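Long-range contacts in B-agarase (Agarivorans gilvus, PDB 5Z6P), which hydrolyses agarose as a beta-agarase of glycoside hydrolase family 50, probably by cutting its beta-galactosidic linkages: residues T109-N114 and I127-G132; L65-L70 and H199-S204; P478-R483 and S596-V601; E544-K549 and A588-A593; S314-I319 and E358-M363. One frame throughout, in Å; residues are numbered along the deposited sequence.

How the contacts relate
Contacts 1 and 2 lie in the N-terminal, carbohydrate-binding-module-like part of the chain. Contact 2 closes a long loop there by pairing strand 64-69 with strand 199-210, and contact 1, the hairpin of strands 109-117 and 122-129, nests inside that loop; the two touch, their centres 11 Å apart. Contact 5 follows in series and sets helix 353-361 against strand 315-325. Last comes contact 3, joining helix 478-495 to helix 581-609 in the beta-galactosidase-like part, with contact 4 nested within its loop. Contacts 3 and 4 share helix 581-609, whose successive turns receive helix 537-550 and then helix 478-495. None of the five cross along the chain.

Contact 1 of 5, residues T109-N114 and I127-G132; sequences TQMFIN and INIAPG
Thr109 and Met111 pair with Ile129 and Ile127 through backbone hydrogen bonds in the antiparallel hairpin of strands 109-117 and 122-129. Two bonds link Thr109 with Ile129, the shorter from Ile129 N to Thr109 O at 2.7 Å. Met111 N donates to Ile127 O at 2.9 Å, and Ile127 N returns a bond to Met111 O at 2.8 Å. Between these rungs Gln110 and Asn128 form a non-hydrogen-bonded pair, and each sends a CA-H toward a carbonyl, with Gln110 CA 3.4 Å from Ile127 O.

Apolar contacts line the face bearing Met111, Ile127 and Ile129. Met111 CB touches Ile129 CD1 at 4.0 Å, and the two side chains meet at a slant. Further along, Ile113 reaches back with CD1, which lies 3.9 Å from Ile127 CG2. The CG1 branch of Ile127 is wedged between its own N and carbonyl carbon (chi1 57°), which sets it against Met111 CB. Phe99 of strand 95-103 and Phe137 of strand 135-140 pack on this face.

The polar ends of Gln110 and Asn128 lie on the other face: Gln110 bonds to Leu683 and Thr685, and Asn128 ND2 to Ser108 and Thr685. The hairpin is thus two-sided, its aliphatic face buried within the N-terminal domain and the Gln110-Asn128 side bonded to the 683-685 loop.

Contact 2 of 5, residues L65-L70 and H199-S204; sequences LEIKAL and HHLLLS
An antiparallel strand pair in the beta-rich N-terminal domain, related to agarase carbohydrate-binding modules, joins Leu65-Ala69 to His199-Leu203. Six backbone hydrogen bonds zip it together, two for each of the pairs Leu65-Leu203, Ile67-Leu201 and Ala69-His199; Leu65 N to Leu203 O is the shortest at 2.7 Å. On the face of these pairs Ile67 carries the packing. Its CG1 meets Leu201 CB at 3.7 Å, while CD1 runs across Leu203 at about a right angle and touches CD1 of that residue at 3.6 Å. Ile192 and Leu190 of strand 185-193 pack against this face.

The reverse face is mixed. Glu66 and Leu202 run side by side, with CG of Glu66 3.6 Å from CD2 of Leu202, and the Glu66 carboxylate forms a salt bridge with Arg61. Lys68, fully extended with CG anti to its N (chi1 180°), lies alongside His200 and sets CG over one ring face in a CH-pi contact. One water, in the ring plane, joins the two ends: it accepts from Lys68 NZ at 3.2 Å and lies 2.8 Å from His200 NE2.

Contact 3 of 5, residues P478-R483 and S596-V601; sequences PRFRQR and SEYFRV
Two helices of the catalytic part, 478-495 and 581-609, pack here through a mainly apolar contact with a charged margin; as in related glycoside hydrolases, this part is probably a (beta/alpha)8 barrel. Their local axes approach to 10.8 Å and cross at 39°, and Phe480, Arg481 and Val601 account for most of the buried surface.

Phe480 points toward the other helix and slides past Val601 in the opposite direction, its CE2 resting 3.7 Å from Val601 CG1. The ring tip also reaches Tyr598: Phe480 CZ lies 3.6 Å from Tyr598 CD1. These rings meet rim to rim, their planes 34° apart, with neither over the face of the other.

Arg481 leaves its helix with CG anti to N (chi1 -174°), which lays CB and CG against Val601 CG1; the chain then bends at chi3 and places the guanidinium with one face over that methyl, 4.1 Å from its plane. At the guanidinium edge Arg481 NH2 comes within 3.6 Å of Arg600 NH2. Acids probably offset these like charges: Arg600 grips Glu597 side-on, NE to OE1 at 3.0 Å and NH2 to OE2 at 3.1 Å, while Arg481 forms a salt bridge with Glu605. Arg481 NH2 also bonds to Gln604 OE1.

Beyond the pair, Pro473 of strand 472-473 touches both Phe480 and Tyr598, Asp507 holds the Tyr598 hydroxyl, and helix 627-634 packs against Ser596 and Phe599.

Contact 4 of 5, residues E544-K549 and A588-A593; sequences ELLKTK and ALLLEA
Leu545, Leu590 and Leu589 carry this apolar helix-helix contact, in which helix 537-550 leans on helix 581-609 with local axes 10.7 Å apart and 133° between their directions. Leu545, the residue with the greatest buried surface, points toward the partner helix. Its CG stands anti to N (chi1 -170°), and its two methyls spread over Leu589, Leu590 and Ala593. CD1 of Leu545 sits 3.8 Å from both CD2 of Leu590 and CB of Ala593, and it also meets the backbone oxygen of Leu589. The other methyl, Leu545 CD2, approaches Leu589 CB at 4.1 Å, the two side chains crossing at about a right angle.

Leu590 CD2 touches both leucines of the first helix, lying 4.3 Å from CG of Leu546 as well as against Leu545. Leu529 of helix 523-530 packs on both Leu546 and Leu590 on the buried side. Toward solvent, the extended chain of Lys549 passes across Leu589 and bonds to Asp586 in a salt bridge; on the way, Lys549 CD lies 4.1 Å from Leu589 CD1.

Contact 5 of 5, residues S314-I319 and E358-M363; sequences STITGI and EVRRAM
Arg360 NH1 donates a hydrogen bond to Ile316 O at 3.1 Å, the direct polar link between helix 353-361 and strand 315-325. The oxygen lies near the guanidinium plane, but the donor is tilted 23° from the plane of the carbonyl. A water, also in the guanidinium plane but on the NH2 side of NH1, accepts from Arg360 NH1 and from Ile316 N, each at 3.1 Å, so NH1 is tied to Ile316 O directly and to Ile316 N through the water. With CG anti to N (chi1 169°), Arg360 CG comes 3.5 Å from Ile316 O; bends at chi2 and chi3 then carry NH1 to 3.6 Å from Ile316 CB.

Next to this, the backbones come close at Gly318, whose CA is 4.7 Å from CA of Arg361. Thr317 O faces the helix, receiving a CA-H contact from Arg361 CA at 3.2 Å. Arg361 then runs alongside Ile319, with CG 4.0 Å from Ile319 CD1.

The turn itself is shaped by Thr317, whose OG1 accepts from Ile319 N in an ST turn and also bonds to Glu393 of the adjoining strand. Tyr364 OH bonds to Ile316 O as well, and Ser357 OG to Gly318 O. The buried strand carbonyl at Ile316 is therefore satisfied by side chains, and the arginine charge probably polarises it while its aliphatic stem packs against the Ile316 and Thr317 carbonyls.

Contact 1 of 5, residues T109-N114 and I127-G132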
# COMPACT_ATOMS: atom_id res chain seq x y z
N THR A 109 18.94 3.97 4.06
CA THR A 109 18.22 4.93 3.25
C THR A 109 17.47 4.22 2.15
O THR A 109 18.06 3.41 1.41
CB THR A 109 19.17 5.95 2.59
OG1 THR A 109 19.89 6.66 3.60
CG2 THR A 109 18.39 6.94 1.74
N GLN A 110 16.19 4.51 2.03
CA GLN A 110 15.46 4.12 0.84
C GLN A 110 15.51 5.27 -0.15
O GLN A 110 14.98 6.35 0.10
CB GLN A 110 14.02 3.73 1.17
CG GLN A 110 13.19 3.37 -0.06
CD GLN A 110 11.76 3.00 0.29
OE1 GLN A 110 11.37 3.08 1.45
NE2 GLN A 110 10.99 2.59 -0.70
N MET A 111 16.15 5.02 -1.28
CA MET A 111 16.30 6.01 -2.31
C MET A 111 15.59 5.61 -3.61
O MET A 111 15.79 4.52 -4.12
CB MET A 111 17.78 6.25 -2.58
CG MET A 111 18.04 7.17 -3.72
SD MET A 111 19.79 7.32 -4.05
CE MET A 111 19.73 7.42 -5.78
N PHE A 112 14.76 6.51 -4.13
CA PHE A 112 14.14 6.32 -5.43
C PHE A 112 14.99 6.93 -6.54
O PHE A 112 15.51 8.03 -6.40
CB PHE A 112 12.73 6.92 -5.45
CG PHE A 112 11.72 6.10 -4.73
CD1 PHE A 112 11.68 6.08 -3.35
CD2 PHE A 112 10.80 5.34 -5.43
CE1 PHE A 112 10.75 5.32 -2.68
CE2 PHE A 112 9.87 4.59 -4.76
CZ PHE A 112 9.85 4.58 -3.38
N ILE A 113 15.13 6.19 -7.63
CA ILE A 113 15.79 6.70 -8.82
C ILE A 113 14.72 6.82 -9.88
O ILE A 113 14.20 5.82 -10.38
CB ILE A 113 16.91 5.77 -9.34
CG1 ILE A 113 17.98 5.53 -8.27
CG2 ILE A 113 17.54 6.34 -10.60
CD1 ILE A 113 17.92 4.15 -7.62
N ASN A 114 14.37 8.06 -10.20
CA ASN A 114 13.36 8.34 -11.19
C ASN A 114 14.03 8.87 -12.44
O ASN A 114 14.71 9.89 -12.40
CB ASN A 114 12.33 9.34 -10.64
CG ASN A 114 11.72 8.88 -9.33
OD1 ASN A 114 11.49 7.70 -9.13
ND2 ASN A 114 11.48 9.81 -8.44
N ILE A 127 16.05 1.71 -4.27
CA ILE A 127 17.06 0.89 -3.63
C ILE A 127 17.07 1.12 -2.13
O ILE A 127 16.69 2.20 -1.66
CB ILE A 127 18.44 1.21 -4.20
CG1 ILE A 127 18.76 2.70 -4.02
CG2 ILE A 127 18.52 0.84 -5.67
CD1 ILE A 127 20.17 3.04 -4.43
N ASN A 128 17.48 0.11 -1.37
CA ASN A 128 17.81 0.31 0.03
C ASN A 128 19.33 0.35 0.21
O ASN A 128 20.04 -0.59 -0.14
CB ASN A 128 17.22 -0.79 0.91
CG ASN A 128 17.40 -0.49 2.39
OD1 ASN A 128 18.43 -0.82 2.98
ND2 ASN A 128 16.42 0.18 2.99
N ILE A 129 19.83 1.46 0.73
CA ILE A 129 21.27 1.62 0.93
C ILE A 129 21.60 1.31 2.38
O ILE A 129 21.19 2.03 3.28
CB ILE A 129 21.75 3.02 0.56
CG1 ILE A 129 21.24 3.39 -0.83
CG2 ILE A 129 23.27 3.09 0.63
CD1 ILE A 129 21.28 4.85 -1.12
N ALA A 130 22.31 0.21 2.60
CA ALA A 130 22.55 -0.26 3.94
C ALA A 130 23.79 0.40 4.53
O ALA A 130 24.69 0.80 3.80
CB ALA A 130 22.69 -1.78 3.95
N PRO A 131 23.83 0.56 5.86
CA PRO A 131 25.06 1.03 6.50
C PRO A 131 26.16 -0.02 6.35
O PRO A 131 25.85 -1.19 6.24
CB PRO A 131 24.67 1.21 7.96
CG PRO A 131 23.17 1.13 7.99
CD PRO A 131 22.78 0.26 6.84
N GLY A 132 27.43 0.38 6.33
CA GLY A 132 28.50 -0.58 6.13
C GLY A 132 29.16 -0.48 4.77
O GLY A 132 29.35 0.61 4.25

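Contact 2 of 5, residues L65-L70 and H199-S204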
# COMPACT_ATOMS: atom_id res chain seq x y z
N LEU A 65 30.66 12.30 -3.92
CA LEU A 65 29.64 13.31 -3.67
C LEU A 65 28.99 13.05 -2.31
O LEU A 65 28.27 12.07 -2.14
CB LEU A 65 28.60 13.32 -4.79
CG LEU A 65 27.31 14.10 -4.58
CD1 LEU A 65 27.58 15.54 -4.23
CD2 LEU A 65 26.43 14.00 -5.82
N GLU A 66 29.26 13.92 -1.35
CA GLU A 66 28.70 13.81 -0.00
C GLU A 66 27.37 14.52 0.04
O GLU A 66 27.31 15.72 -0.21
CB GLU A 66 29.65 14.40 1.05
CG GLU A 66 31.07 13.89 0.99
CD GLU A 66 31.96 14.42 2.11
OE1 GLU A 66 31.48 15.13 3.02
OE2 GLU A 66 33.16 14.10 2.09
N ILE A 67 26.30 13.80 0.36
CA ILE A 67 24.99 14.44 0.45
C ILE A 67 24.36 14.21 1.81
O ILE A 67 24.40 13.10 2.34
CB ILE A 67 24.00 13.96 -0.65
CG1 ILE A 67 23.89 12.44 -0.68
CG2 ILE A 67 24.40 14.48 -2.03
CD1 ILE A 67 22.74 11.94 -1.52
N LYS A 68 23.83 15.28 2.38
CA LYS A 68 22.98 15.21 3.55
C LYS A 68 21.56 15.59 3.14
O LYS A 68 21.29 16.74 2.83
CB LYS A 68 23.48 16.14 4.66
CG LYS A 68 22.61 16.09 5.90
CD LYS A 68 23.08 17.03 7.01
CE LYS A 68 22.07 17.03 8.17
NZ LYS A 68 22.52 17.85 9.33
N ALA A 69 20.67 14.60 3.12
CA ALA A 69 19.29 14.86 2.79
C ALA A 69 18.57 15.33 4.04
O ALA A 69 18.60 14.67 5.07
CB ALA A 69 18.62 13.61 2.20
N LEU A 70 17.93 16.49 3.94
CA LEU A 70 17.23 17.07 5.08
C LEU A 70 15.79 16.60 5.11
O LEU A 70 14.86 17.40 5.07
CB LEU A 70 17.29 18.60 5.01
CG LEU A 70 18.61 19.27 4.65
CD1 LEU A 70 18.48 20.79 4.80
CD2 LEU A 70 19.77 18.73 5.49
N HIS A 199 19.48 11.74 6.22
CA HIS A 199 20.37 10.69 5.73
C HIS A 199 21.67 11.27 5.19
O HIS A 199 21.67 12.30 4.54
CB HIS A 199 19.67 9.84 4.65
CG HIS A 199 18.35 9.29 5.08
ND1 HIS A 199 18.20 8.01 5.59
CD2 HIS A 199 17.11 9.84 5.09
CE1 HIS A 199 16.93 7.80 5.89
NE2 HIS A 199 16.25 8.90 5.61
N HIS A 200 22.77 10.60 5.49
CA HIS A 200 24.09 11.03 5.04
C HIS A 200 24.69 9.99 4.10
O HIS A 200 25.07 8.92 4.54
CB HIS A 200 25.04 11.25 6.22
CG HIS A 200 24.55 12.25 7.23
ND1 HIS A 200 23.44 12.03 8.02
CD2 HIS A 200 25.02 13.47 7.57
CE1 HIS A 200 23.26 13.08 8.81
NE2 HIS A 200 24.21 13.96 8.56
N LEU A 201 24.78 10.30 2.81
CA LEU A 201 25.29 9.32 1.85
C LEU A 201 26.57 9.77 1.14
O LEU A 201 26.88 10.95 1.04
CB LEU A 201 24.23 9.01 0.79
CG LEU A 201 22.84 8.56 1.24
CD1 LEU A 201 21.90 8.49 0.07
CD2 LEU A 201 22.91 7.21 1.90
N LEU A 202 27.31 8.78 0.65
CA LEU A 202 28.44 9.00 -0.23
C LEU A 202 28.11 8.37 -1.58
O LEU A 202 27.87 7.18 -1.65
CB LEU A 202 29.71 8.38 0.35
CG LEU A 202 30.13 8.88 1.71
CD1 LEU A 202 31.36 8.13 2.17
CD2 LEU A 202 30.39 10.38 1.64
N LEU A 203 28.09 9.18 -2.63
CA LEU A 203 27.76 8.74 -3.97
C LEU A 203 29.00 8.91 -4.83
O LEU A 203 29.69 9.90 -4.73
CB LEU A 203 26.61 9.56 -4.53
CG LEU A 203 25.29 9.64 -3.76
CD1 LEU A 203 24.27 10.52 -4.48
CD2 LEU A 203 24.70 8.24 -3.49
N SER A 204 29.28 7.94 -5.69
CA SER A 204 30.46 7.95 -6.54
C SER A 204 30.19 7.03 -7.74
O SER A 204 29.25 6.24 -7.75
CB SER A 204 31.71 7.52 -5.73
OG SER A 204 31.60 6.15 -5.40
O HOH W 1 25.15 16.16 10.05

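Contact 3 of 5, residues P478-R483 and S596-V601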
# COMPACT_ATOMS: atom_id res chain seq x y z
N PRO A 478 -30.20 6.00 -7.90
CA PRO A 478 -30.94 5.22 -6.90
C PRO A 478 -30.36 3.81 -6.69
O PRO A 478 -30.40 3.30 -5.57
CB PRO A 478 -32.34 5.16 -7.50
CG PRO A 478 -32.45 6.44 -8.28
CD PRO A 478 -31.09 6.66 -8.86
N ARG A 479 -29.82 3.20 -7.75
CA ARG A 479 -29.26 1.87 -7.64
C ARG A 479 -28.06 1.82 -6.68
O ARG A 479 -27.88 0.84 -6.00
CB ARG A 479 -28.85 1.34 -9.02
CG ARG A 479 -30.03 0.89 -9.89
CD ARG A 479 -29.53 0.36 -11.22
NE ARG A 479 -28.94 1.43 -12.01
CZ ARG A 479 -28.37 1.26 -13.19
NH1 ARG A 479 -27.86 2.29 -13.84
NH2 ARG A 479 -28.30 0.05 -13.73
N PHE A 480 -27.27 2.88 -6.61
CA PHE A 480 -26.12 2.88 -5.70
C PHE A 480 -26.57 2.65 -4.26
O PHE A 480 -26.00 1.83 -3.55
CB PHE A 480 -25.32 4.19 -5.78
CG PHE A 480 -24.26 4.29 -4.71
CD1 PHE A 480 -23.16 3.44 -4.73
CD2 PHE A 480 -24.39 5.20 -3.65
CE1 PHE A 480 -22.21 3.51 -3.75
CE2 PHE A 480 -23.44 5.26 -2.66
CZ PHE A 480 -22.34 4.42 -2.72
N ARG A 481 -27.62 3.37 -3.86
CA ARG A 481 -28.17 3.26 -2.51
C ARG A 481 -28.61 1.83 -2.22
O ARG A 481 -28.32 1.29 -1.16
CB ARG A 481 -29.35 4.24 -2.30
CG ARG A 481 -29.83 4.25 -0.86
CD ARG A 481 -31.04 5.17 -0.63
NE ARG A 481 -30.69 6.58 -0.59
CZ ARG A 481 -30.19 7.21 0.47
NH1 ARG A 481 -29.96 6.55 1.60
NH2 ARG A 481 -29.93 8.51 0.41
N GLN A 482 -29.28 1.20 -3.18
CA GLN A 482 -29.69 -0.19 -3.02
C GLN A 482 -28.49 -1.13 -2.85
O GLN A 482 -28.56 -2.08 -2.09
CB GLN A 482 -30.54 -0.67 -4.21
CG GLN A 482 -31.85 0.03 -4.32
CD GLN A 482 -32.59 0.01 -3.01
OE1 GLN A 482 -32.95 -1.05 -2.53
NE2 GLN A 482 -32.79 1.18 -2.42
N ARG A 483 -27.40 -0.87 -3.57
CA ARG A 483 -26.22 -1.72 -3.45
C ARG A 483 -25.53 -1.46 -2.11
O ARG A 483 -25.00 -2.38 -1.49
CB ARG A 483 -25.25 -1.50 -4.62
CG ARG A 483 -25.80 -1.91 -6.01
CD ARG A 483 -26.35 -3.32 -6.01
NE ARG A 483 -25.40 -4.26 -5.43
CZ ARG A 483 -25.74 -5.39 -4.83
NH1 ARG A 483 -27.01 -5.73 -4.73
NH2 ARG A 483 -24.80 -6.16 -4.31
N SER A 596 -19.44 14.26 -1.25
CA SER A 596 -20.31 14.39 -0.06
C SER A 596 -21.52 13.47 -0.14
O SER A 596 -21.93 12.89 0.86
CB SER A 596 -20.77 15.84 0.13
OG SER A 596 -19.67 16.69 0.40
N GLU A 597 -22.09 13.33 -1.34
CA GLU A 597 -23.23 12.44 -1.52
C GLU A 597 -22.84 10.96 -1.41
O GLU A 597 -23.62 10.18 -0.90
CB GLU A 597 -23.92 12.69 -2.86
CG GLU A 597 -25.24 11.93 -3.04
CD GLU A 597 -26.39 12.46 -2.17
OE1 GLU A 597 -26.21 13.43 -1.41
OE2 GLU A 597 -27.50 11.91 -2.26
N TYR A 598 -21.67 10.57 -1.90
CA TYR A 598 -21.22 9.20 -1.66
C TYR A 598 -21.20 8.93 -0.14
O TYR A 598 -21.76 7.96 0.34
CB TYR A 598 -19.83 8.94 -2.27
CG TYR A 598 -19.16 7.66 -1.77
CD1 TYR A 598 -19.39 6.44 -2.39
CD2 TYR A 598 -18.29 7.69 -0.68
CE1 TYR A 598 -18.77 5.25 -1.92
CE2 TYR A 598 -17.68 6.54 -0.21
CZ TYR A 598 -17.91 5.32 -0.82
OH TYR A 598 -17.29 4.20 -0.32
N PHE A 599 -20.54 9.80 0.61
CA PHE A 599 -20.39 9.56 2.03
C PHE A 599 -21.73 9.65 2.76
O PHE A 599 -21.94 8.92 3.72
CB PHE A 599 -19.35 10.51 2.63
CG PHE A 599 -17.94 10.22 2.19
CD1 PHE A 599 -17.30 9.05 2.58
CD2 PHE A 599 -17.25 11.11 1.38
CE1 PHE A 599 -15.99 8.78 2.18
CE2 PHE A 599 -15.94 10.83 0.96
CZ PHE A 599 -15.32 9.65 1.37
N ARG A 600 -22.63 10.51 2.28
CA ARG A 600 -23.95 10.66 2.90
C ARG A 600 -24.77 9.39 2.73
O ARG A 600 -25.39 8.91 3.69
CB ARG A 600 -24.73 11.87 2.30
CG ARG A 600 -26.06 12.20 3.00
CD ARG A 600 -26.85 13.41 2.36
NE ARG A 600 -27.60 12.95 1.19
CZ ARG A 600 -28.85 12.50 1.22
NH1 ARG A 600 -29.54 12.49 2.35
NH2 ARG A 600 -29.42 12.07 0.11
N VAL A 601 -24.78 8.84 1.52
CA VAL A 601 -25.60 7.67 1.24
C VAL A 601 -25.08 6.46 2.03
O VAL A 601 -25.86 5.77 2.68
CB VAL A 601 -25.66 7.33 -0.27
CG1 VAL A 601 -26.33 6.01 -0.48
CG2 VAL A 601 -26.41 8.44 -1.05

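Contact 4 of 5, residues E544-K549 and A588-A593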
# COMPACT_ATOMS: atom_id res chain seq x y z
N GLU A 544 -26.92 21.83 -11.93
CA GLU A 544 -27.75 22.57 -11.00
C GLU A 544 -26.88 23.34 -10.02
O GLU A 544 -27.23 24.44 -9.59
CB GLU A 544 -28.71 21.63 -10.27
CG GLU A 544 -29.55 22.29 -9.18
CD GLU A 544 -30.58 23.32 -9.69
OE1 GLU A 544 -30.96 23.29 -10.88
OE2 GLU A 544 -31.02 24.14 -8.87
N LEU A 545 -25.71 22.79 -9.69
CA LEU A 545 -24.76 23.48 -8.84
C LEU A 545 -24.24 24.77 -9.52
O LEU A 545 -24.23 25.83 -8.91
CB LEU A 545 -23.60 22.55 -8.45
CG LEU A 545 -22.63 23.04 -7.38
CD1 LEU A 545 -21.80 21.90 -6.82
CD2 LEU A 545 -21.68 24.17 -7.85
N LEU A 546 -23.79 24.65 -10.76
CA LEU A 546 -23.28 25.80 -11.48
C LEU A 546 -24.40 26.83 -11.75
O LEU A 546 -24.17 28.02 -11.71
CB LEU A 546 -22.63 25.35 -12.79
CG LEU A 546 -21.37 24.52 -12.53
CD1 LEU A 546 -20.92 23.69 -13.74
CD2 LEU A 546 -20.24 25.40 -12.01
N LYS A 547 -25.60 26.33 -12.03
CA LYS A 547 -26.74 27.21 -12.30
C LYS A 547 -27.10 28.00 -11.03
O LYS A 547 -27.46 29.16 -11.09
CB LYS A 547 -27.93 26.38 -12.79
CG LYS A 547 -29.08 27.15 -13.35
CD LYS A 547 -30.00 26.19 -14.09
CE LYS A 547 -31.37 26.13 -13.46
NZ LYS A 547 -32.22 27.30 -13.82
N THR A 548 -26.97 27.37 -9.87
CA THR A 548 -27.22 28.05 -8.61
C THR A 548 -26.16 29.12 -8.33
O THR A 548 -26.47 30.21 -7.86
CB THR A 548 -27.28 27.03 -7.46
OG1 THR A 548 -28.45 26.22 -7.61
CG2 THR A 548 -27.30 27.72 -6.10
N LYS A 549 -24.90 28.80 -8.64
CA LYS A 549 -23.84 29.77 -8.50
C LYS A 549 -23.91 30.93 -9.51
O LYS A 549 -23.75 32.08 -9.13
CB LYS A 549 -22.48 29.11 -8.62
CG LYS A 549 -21.35 30.10 -8.62
CD LYS A 549 -20.01 29.43 -8.63
CE LYS A 549 -18.91 30.40 -8.31
NZ LYS A 549 -17.61 29.72 -8.42
N ALA A 588 -13.52 22.30 -7.77
CA ALA A 588 -13.48 22.00 -6.34
C ALA A 588 -14.89 21.85 -5.74
O ALA A 588 -15.16 20.90 -5.02
CB ALA A 588 -12.71 23.07 -5.60
N LEU A 589 -15.77 22.80 -6.03
CA LEU A 589 -17.16 22.71 -5.58
C LEU A 589 -17.81 21.41 -6.06
O LEU A 589 -18.49 20.72 -5.32
CB LEU A 589 -17.97 23.90 -6.08
CG LEU A 589 -17.62 25.31 -5.60
CD1 LEU A 589 -18.47 26.34 -6.33
CD2 LEU A 589 -17.81 25.43 -4.09
N LEU A 590 -17.62 21.11 -7.34
CA LEU A 590 -18.22 19.94 -7.97
C LEU A 590 -17.69 18.65 -7.33
O LEU A 590 -18.48 17.79 -6.99
CB LEU A 590 -17.94 19.94 -9.48
CG LEU A 590 -18.52 21.13 -10.26
CD1 LEU A 590 -18.11 21.10 -11.73
CD2 LEU A 590 -20.03 21.20 -10.14
N LEU A 591 -16.37 18.54 -7.16
CA LEU A 591 -15.76 17.33 -6.58
C LEU A 591 -16.28 17.10 -5.15
O LEU A 591 -16.71 16.00 -4.80
CB LEU A 591 -14.23 17.44 -6.59
CG LEU A 591 -13.41 16.29 -6.03
CD1 LEU A 591 -13.68 15.00 -6.76
CD2 LEU A 591 -11.92 16.63 -6.07
N GLU A 592 -16.27 18.16 -4.35
CA GLU A 592 -16.75 18.03 -2.99
C GLU A 592 -18.23 17.67 -2.94
O GLU A 592 -18.61 16.84 -2.13
CB GLU A 592 -16.52 19.32 -2.18
CG GLU A 592 -17.16 19.26 -0.80
CD GLU A 592 -16.64 20.30 0.17
OE1 GLU A 592 -15.68 20.98 -0.18
OE2 GLU A 592 -17.19 20.42 1.28
N ALA A 593 -19.07 18.26 -3.80
CA ALA A 593 -20.49 17.90 -3.80
C ALA A 593 -20.69 16.42 -4.18
O ALA A 593 -21.48 15.71 -3.58
CB ALA A 593 -21.30 18.80 -4.76

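Contact 5 of 5, residues S314-I319 and E358-M363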
# COMPACT_ATOMS: atom_id res chain seq x y z
N SER A 314 -2.56 -17.42 -1.80
CA SER A 314 -2.36 -18.29 -2.94
C SER A 314 -1.42 -17.68 -3.98
O SER A 314 -1.31 -16.46 -4.10
CB SER A 314 -3.70 -18.63 -3.58
OG SER A 314 -4.12 -17.61 -4.46
N THR A 315 -0.72 -18.54 -4.69
CA THR A 315 0.24 -18.16 -5.71
C THR A 315 0.05 -19.04 -6.97
O THR A 315 -0.39 -20.18 -6.88
CB THR A 315 1.68 -18.26 -5.16
OG1 THR A 315 2.60 -17.65 -6.05
CG2 THR A 315 2.08 -19.73 -4.93
N ILE A 316 0.38 -18.50 -8.14
CA ILE A 316 0.21 -19.23 -9.40
C ILE A 316 1.25 -20.36 -9.53
O ILE A 316 2.45 -20.13 -9.37
CB ILE A 316 0.31 -18.28 -10.60
CG1 ILE A 316 -0.92 -17.37 -10.66
CG2 ILE A 316 0.46 -19.06 -11.91
CD1 ILE A 316 -2.21 -18.07 -11.03
N THR A 317 0.80 -21.58 -9.82
CA THR A 317 1.74 -22.69 -9.96
C THR A 317 2.36 -22.78 -11.34
O THR A 317 3.38 -23.43 -11.53
CB THR A 317 1.09 -24.06 -9.67
OG1 THR A 317 0.03 -24.30 -10.61
CG2 THR A 317 0.56 -24.13 -8.26
N GLY A 318 1.75 -22.13 -12.31
CA GLY A 318 2.16 -22.30 -13.70
C GLY A 318 1.24 -23.26 -14.44
O GLY A 318 1.01 -23.10 -15.64
N ILE A 319 0.72 -24.27 -13.74
CA ILE A 319 -0.18 -25.25 -14.38
C ILE A 319 -1.46 -24.56 -14.86
O ILE A 319 -2.14 -23.89 -14.09
CB ILE A 319 -0.54 -26.42 -13.43
CG1 ILE A 319 0.71 -27.15 -12.95
CG2 ILE A 319 -1.54 -27.37 -14.11
CD1 ILE A 319 1.62 -27.64 -14.05
N GLU A 358 5.78 -22.52 -18.05
CA GLU A 358 6.76 -23.54 -17.71
C GLU A 358 7.90 -23.00 -16.83
O GLU A 358 8.45 -23.72 -15.99
CB GLU A 358 7.32 -24.15 -18.99
CG GLU A 358 6.27 -24.93 -19.79
CD GLU A 358 6.79 -25.44 -21.12
OE1 GLU A 358 6.56 -24.77 -22.15
OE2 GLU A 358 7.42 -26.52 -21.14
N VAL A 359 8.26 -21.74 -17.02
CA VAL A 359 9.27 -21.11 -16.18
C VAL A 359 8.79 -21.05 -14.73
O VAL A 359 9.53 -21.36 -13.80
CB VAL A 359 9.62 -19.70 -16.67
CG1 VAL A 359 10.54 -19.01 -15.69
CG2 VAL A 359 10.25 -19.77 -18.03
N ARG A 360 7.53 -20.68 -14.54
CA ARG A 360 6.97 -20.57 -13.19
C ARG A 360 6.90 -21.92 -12.50
O ARG A 360 7.35 -22.05 -11.37
CB ARG A 360 5.59 -19.93 -13.21
CG ARG A 360 4.85 -20.03 -11.87
CD ARG A 360 5.62 -19.34 -10.74
NE ARG A 360 5.74 -17.91 -10.98
CZ ARG A 360 4.84 -17.01 -10.58
NH1 ARG A 360 3.75 -17.39 -9.92
NH2 ARG A 360 5.03 -15.72 -10.85
N ARG A 361 6.34 -22.92 -13.17
CA ARG A 361 6.23 -24.26 -12.59
C ARG A 361 7.60 -24.82 -12.19
O ARG A 361 7.74 -25.47 -11.15
CB ARG A 361 5.51 -25.21 -13.56
CG ARG A 361 5.41 -26.65 -13.09
CD ARG A 361 4.83 -26.76 -11.69
NE ARG A 361 4.71 -28.14 -11.21
CZ ARG A 361 5.65 -28.78 -10.52
NH1 ARG A 361 6.81 -28.20 -10.24
NH2 ARG A 361 5.44 -30.02 -10.11
N ALA A 362 8.62 -24.56 -13.00
CA ALA A 362 9.96 -25.06 -12.69
C ALA A 362 10.60 -24.35 -11.48
O ALA A 362 11.63 -24.78 -10.97
CB ALA A 362 10.85 -24.93 -13.90
N MET A 363 9.98 -23.27 -11.00
CA MET A 363 10.50 -22.61 -9.80
C MET A 363 10.25 -23.45 -8.55
O MET A 363 10.98 -23.33 -7.56
CB MET A 363 9.89 -21.22 -9.61
CG MET A 363 10.35 -20.16 -10.59
SD MET A 363 9.48 -18.58 -10.33
CE MET A 363 10.22 -18.02 -8.81
O HOH W 2 1.54 -15.70 -8.57